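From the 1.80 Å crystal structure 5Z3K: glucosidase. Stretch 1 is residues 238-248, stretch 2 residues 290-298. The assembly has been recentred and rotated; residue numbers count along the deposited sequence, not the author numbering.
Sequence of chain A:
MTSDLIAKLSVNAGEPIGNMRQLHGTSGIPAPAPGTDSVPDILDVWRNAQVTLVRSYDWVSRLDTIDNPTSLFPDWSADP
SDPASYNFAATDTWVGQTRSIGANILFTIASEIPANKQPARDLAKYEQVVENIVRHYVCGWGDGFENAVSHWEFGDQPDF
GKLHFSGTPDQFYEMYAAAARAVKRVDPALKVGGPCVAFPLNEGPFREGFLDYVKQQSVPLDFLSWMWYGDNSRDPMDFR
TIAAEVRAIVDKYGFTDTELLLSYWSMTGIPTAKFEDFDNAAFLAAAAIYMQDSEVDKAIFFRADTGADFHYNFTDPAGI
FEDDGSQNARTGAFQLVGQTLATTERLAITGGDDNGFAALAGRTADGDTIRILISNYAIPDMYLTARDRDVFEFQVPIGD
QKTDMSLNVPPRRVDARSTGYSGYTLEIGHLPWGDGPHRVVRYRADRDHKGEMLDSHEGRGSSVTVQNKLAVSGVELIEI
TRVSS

Stretch 1, residues 238-248: DFRTIAAEVRA
Stretch 2, residues 290-298: YMQDSEVDK

Arg240 makes the direct hydrogen bonds of this contact. Its side chain is extended (chi1 t, chi2 t, chi3 m), and its CA-to-CB bond points sideways, yet its end comes nearer to stretch 2. There Arg240 NH2 donates to Tyr290 O at 3.1 Å, and Arg240 NE donates to the same Tyr290 O at 3.3 Å. The oxygen sits at the guanidinium edge, near its plane, so both N-H groups can reach it. Arg240 NE also lies 2.9 Å from Asp293 O. Arg240 NH2 is 4.5 Å from Asp293 OD2, but that oxygen is well out of the guanidinium plane, so only charge proximity is involved.

Two waters extend the polar link. Water 1 donates to Arg240 O and accepts from Glu295 N, both at 2.8 Å. Water 2 accepts from Arg247 NH1 at 2.8 Å and lies 2.8 Å from both Glu295 O and Asp297 OD2. Arg247 (chi1 t, chi2 p, chi3 -96°) keeps NH1 4.2 Å from Asp297 OD2, beyond a salt bridge.

Stretch 1 is helical throughout, with i to i+4 bonds such as Arg247 N to Ala243 O at 2.8 Å. Stretch 2 leaves a helix and turns. Ser294 is extended (phi/psi -166/176), with chi1 p. Its OG donates to Met291 O at 2.6 Å and accepts from Val296 N at 3.0 Å, bracing the turn.

CA atoms of Arg240 and Ser294 are 5.1 Å apart; those of Ala243 and Glu295, 5.3 Å. The small Ala243 points toward stretch 2, its CB 3.6 Å from Val296 CG2 (Val296 chi1 t). Glu295 (chi1 m, chi2 m) places CB 3.7 Å from Ala243 O and OE1 3.4 Å from Arg247 CD. Phe239 (chi1 m) has CD2 4.0 Å from CE of selenomethionine Met291 (p, t, p).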

# COMPACT_ATOMS: atom_id res chain seq x y z
N ASP A 238 7.35 -3.13 -11.85
CA ASP A 238 6.32 -2.30 -12.49
C ASP A 238 6.02 -1.03 -11.71
O ASP A 238 5.80 0.04 -12.30
CB ASP A 238 5.02 -3.08 -12.65
CG ASP A 238 4.99 -3.93 -13.89
OD1 ASP A 238 6.05 -4.10 -14.54
OD2 ASP A 238 3.89 -4.47 -14.18
N PHE A 239 5.97 -1.12 -10.38
CA PHE A 239 5.52 0.03 -9.61
C PHE A 239 6.48 1.21 -9.73
O PHE A 239 6.04 2.36 -9.83
CB PHE A 239 5.28 -0.41 -8.17
CG PHE A 239 4.44 -1.64 -8.12
CD1 PHE A 239 3.08 -1.57 -8.41
CD2 PHE A 239 5.02 -2.87 -7.90
CE1 PHE A 239 2.31 -2.71 -8.43
CE2 PHE A 239 4.26 -4.01 -7.91
CZ PHE A 239 2.91 -3.94 -8.18
N ARG A 240 7.78 0.93 -9.79
CA ARG A 240 8.74 1.99 -10.06
C ARG A 240 8.55 2.56 -11.46
O ARG A 240 8.53 3.78 -11.65
CB ARG A 240 10.18 1.48 -9.90
CG ARG A 240 11.21 2.54 -10.25
CD ARG A 240 12.60 1.94 -10.41
NE ARG A 240 13.10 1.37 -9.17
CZ ARG A 240 14.28 0.76 -9.07
NH1 ARG A 240 15.07 0.65 -10.14
NH2 ARG A 240 14.68 0.25 -7.91
N THR A 241 8.41 1.67 -12.45
CA THR A 241 8.23 2.10 -13.83
C THR A 241 7.00 2.99 -13.99
O THR A 241 7.06 4.04 -14.63
CB THR A 241 8.13 0.88 -14.76
OG1 THR A 241 9.32 0.10 -14.64
CG2 THR A 241 7.95 1.31 -16.22
N ILE A 242 5.86 2.58 -13.41
CA ILE A 242 4.65 3.40 -13.58
C ILE A 242 4.81 4.74 -12.88
O ILE A 242 4.43 5.79 -13.42
CB ILE A 242 3.40 2.65 -13.08
CG1 ILE A 242 3.26 1.28 -13.73
CG2 ILE A 242 2.15 3.50 -13.33
CD1 ILE A 242 3.15 1.33 -15.24
N ALA A 243 5.37 4.73 -11.66
CA ALA A 243 5.47 5.96 -10.89
C ALA A 243 6.30 7.01 -11.62
O ALA A 243 6.01 8.20 -11.54
CB ALA A 243 6.08 5.68 -9.51
N ALA A 244 7.35 6.57 -12.32
CA ALA A 244 8.16 7.51 -13.08
C ALA A 244 7.31 8.21 -14.14
O ALA A 244 7.40 9.44 -14.30
CB ALA A 244 9.35 6.79 -13.72
N GLU A 245 6.47 7.46 -14.84
CA GLU A 245 5.62 8.05 -15.87
C GLU A 245 4.58 8.99 -15.27
O GLU A 245 4.32 10.07 -15.80
CB GLU A 245 4.96 6.95 -16.70
CG GLU A 245 4.06 7.48 -17.79
CD GLU A 245 4.81 8.29 -18.83
OE1 GLU A 245 6.06 8.14 -18.90
OE2 GLU A 245 4.17 9.07 -19.56
N VAL A 246 3.99 8.59 -14.14
CA VAL A 246 3.00 9.44 -13.49
C VAL A 246 3.65 10.72 -12.99
O VAL A 246 3.09 11.82 -13.12
CB VAL A 246 2.31 8.67 -12.34
CG1 VAL A 246 1.39 9.60 -11.58
CG2 VAL A 246 1.56 7.48 -12.89
N ARG A 247 4.84 10.60 -12.42
CA ARG A 247 5.59 11.76 -11.98
C ARG A 247 5.77 12.76 -13.11
O ARG A 247 5.55 13.97 -12.92
CB ARG A 247 6.95 11.34 -11.43
CG ARG A 247 7.79 12.51 -10.96
CD ARG A 247 7.36 12.92 -9.57
NE ARG A 247 6.41 14.03 -9.60
CZ ARG A 247 5.66 14.40 -8.56
NH1 ARG A 247 5.74 13.74 -7.41
NH2 ARG A 247 4.82 15.43 -8.69
N ALA A 248 6.11 12.27 -14.30
CA ALA A 248 6.34 13.17 -15.44
C ALA A 248 5.06 13.90 -15.86
O ALA A 248 5.11 15.08 -16.24
CB ALA A 248 6.92 12.39 -16.61
N TYR A 290 12.04 -2.72 -4.61
CA TYR A 290 12.29 -1.92 -5.80
C TYR A 290 11.61 -0.56 -5.71
O TYR A 290 12.16 0.43 -6.20
CB TYR A 290 11.83 -2.66 -7.07
CG TYR A 290 12.72 -3.82 -7.43
CD1 TYR A 290 14.10 -3.73 -7.31
CD2 TYR A 290 12.18 -5.03 -7.87
CE1 TYR A 290 14.93 -4.80 -7.63
CE2 TYR A 290 13.00 -6.12 -8.18
CZ TYR A 290 14.37 -5.99 -8.07
OH TYR A 290 15.18 -7.06 -8.38
N MSE A 291 10.44 -0.46 -5.08
CA MSE A 291 9.75 0.82 -5.08
C MSE A 291 10.31 1.75 -4.00
O MSE A 291 9.97 2.93 -3.97
CB MSE A 291 8.23 0.64 -4.89
CG MSE A 291 7.82 0.30 -3.48
SE MSE A 291 5.88 0.33 -3.30
CE MSE A 291 5.42 -1.27 -4.31
N GLN A 292 11.16 1.22 -3.11
CA GLN A 292 11.82 2.09 -2.14
C GLN A 292 12.67 3.15 -2.84
O GLN A 292 12.86 4.24 -2.30
CB GLN A 292 12.66 1.25 -1.17
CG GLN A 292 13.48 2.05 -0.14
CD GLN A 292 12.65 2.67 0.99
OE1 GLN A 292 13.14 3.54 1.71
NE2 GLN A 292 11.41 2.21 1.15
N ASP A 293 13.17 2.83 -4.03
CA ASP A 293 13.90 3.76 -4.89
C ASP A 293 13.01 4.09 -6.09
O ASP A 293 13.11 3.48 -7.15
CB ASP A 293 15.23 3.14 -5.32
CG ASP A 293 16.13 2.83 -4.15
OD1 ASP A 293 16.30 3.74 -3.31
OD2 ASP A 293 16.65 1.68 -4.07
N SER A 294 12.11 5.04 -5.91
CA SER A 294 11.11 5.30 -6.95
C SER A 294 10.44 6.64 -6.66
O SER A 294 10.67 7.26 -5.63
CB SER A 294 10.06 4.19 -7.01
OG SER A 294 9.10 4.37 -5.98
N GLU A 295 9.57 7.05 -7.58
CA GLU A 295 8.77 8.25 -7.37
C GLU A 295 7.55 8.00 -6.48
O GLU A 295 6.81 8.95 -6.22
CB GLU A 295 8.33 8.82 -8.73
CG GLU A 295 9.51 9.18 -9.64
CD GLU A 295 10.42 10.24 -9.04
OE1 GLU A 295 9.94 11.08 -8.27
OE2 GLU A 295 11.63 10.25 -9.38
N VAL A 296 7.34 6.77 -6.00
CA VAL A 296 6.27 6.53 -5.04
C VAL A 296 6.60 7.20 -3.72
O VAL A 296 7.67 6.99 -3.13
CB VAL A 296 6.05 5.02 -4.85
CG1 VAL A 296 4.95 4.77 -3.82
CG2 VAL A 296 5.71 4.34 -6.17
N ASP A 297 5.66 8.01 -3.22
CA ASP A 297 5.85 8.68 -1.94
C ASP A 297 5.10 8.01 -0.80
O ASP A 297 5.54 8.09 0.36
CB ASP A 297 5.41 10.14 -2.03
CG ASP A 297 6.30 10.95 -2.95
OD1 ASP A 297 7.53 10.83 -2.83
OD2 ASP A 297 5.76 11.69 -3.80
N LYS A 298 3.98 7.36 -1.10
CA LYS A 298 3.19 6.60 -0.15
C LYS A 298 2.57 5.44 -0.90
O LYS A 298 2.19 5.59 -2.07
CB LYS A 298 2.09 7.44 0.49
CG LYS A 298 2.56 8.62 1.31
CD LYS A 298 3.24 8.19 2.58
CE LYS A 298 3.31 9.35 3.58
NZ LYS A 298 3.30 10.68 2.88
O HOH W 1 9.77 5.75 -10.07
O HOH W 2 7.25 11.69 -6.21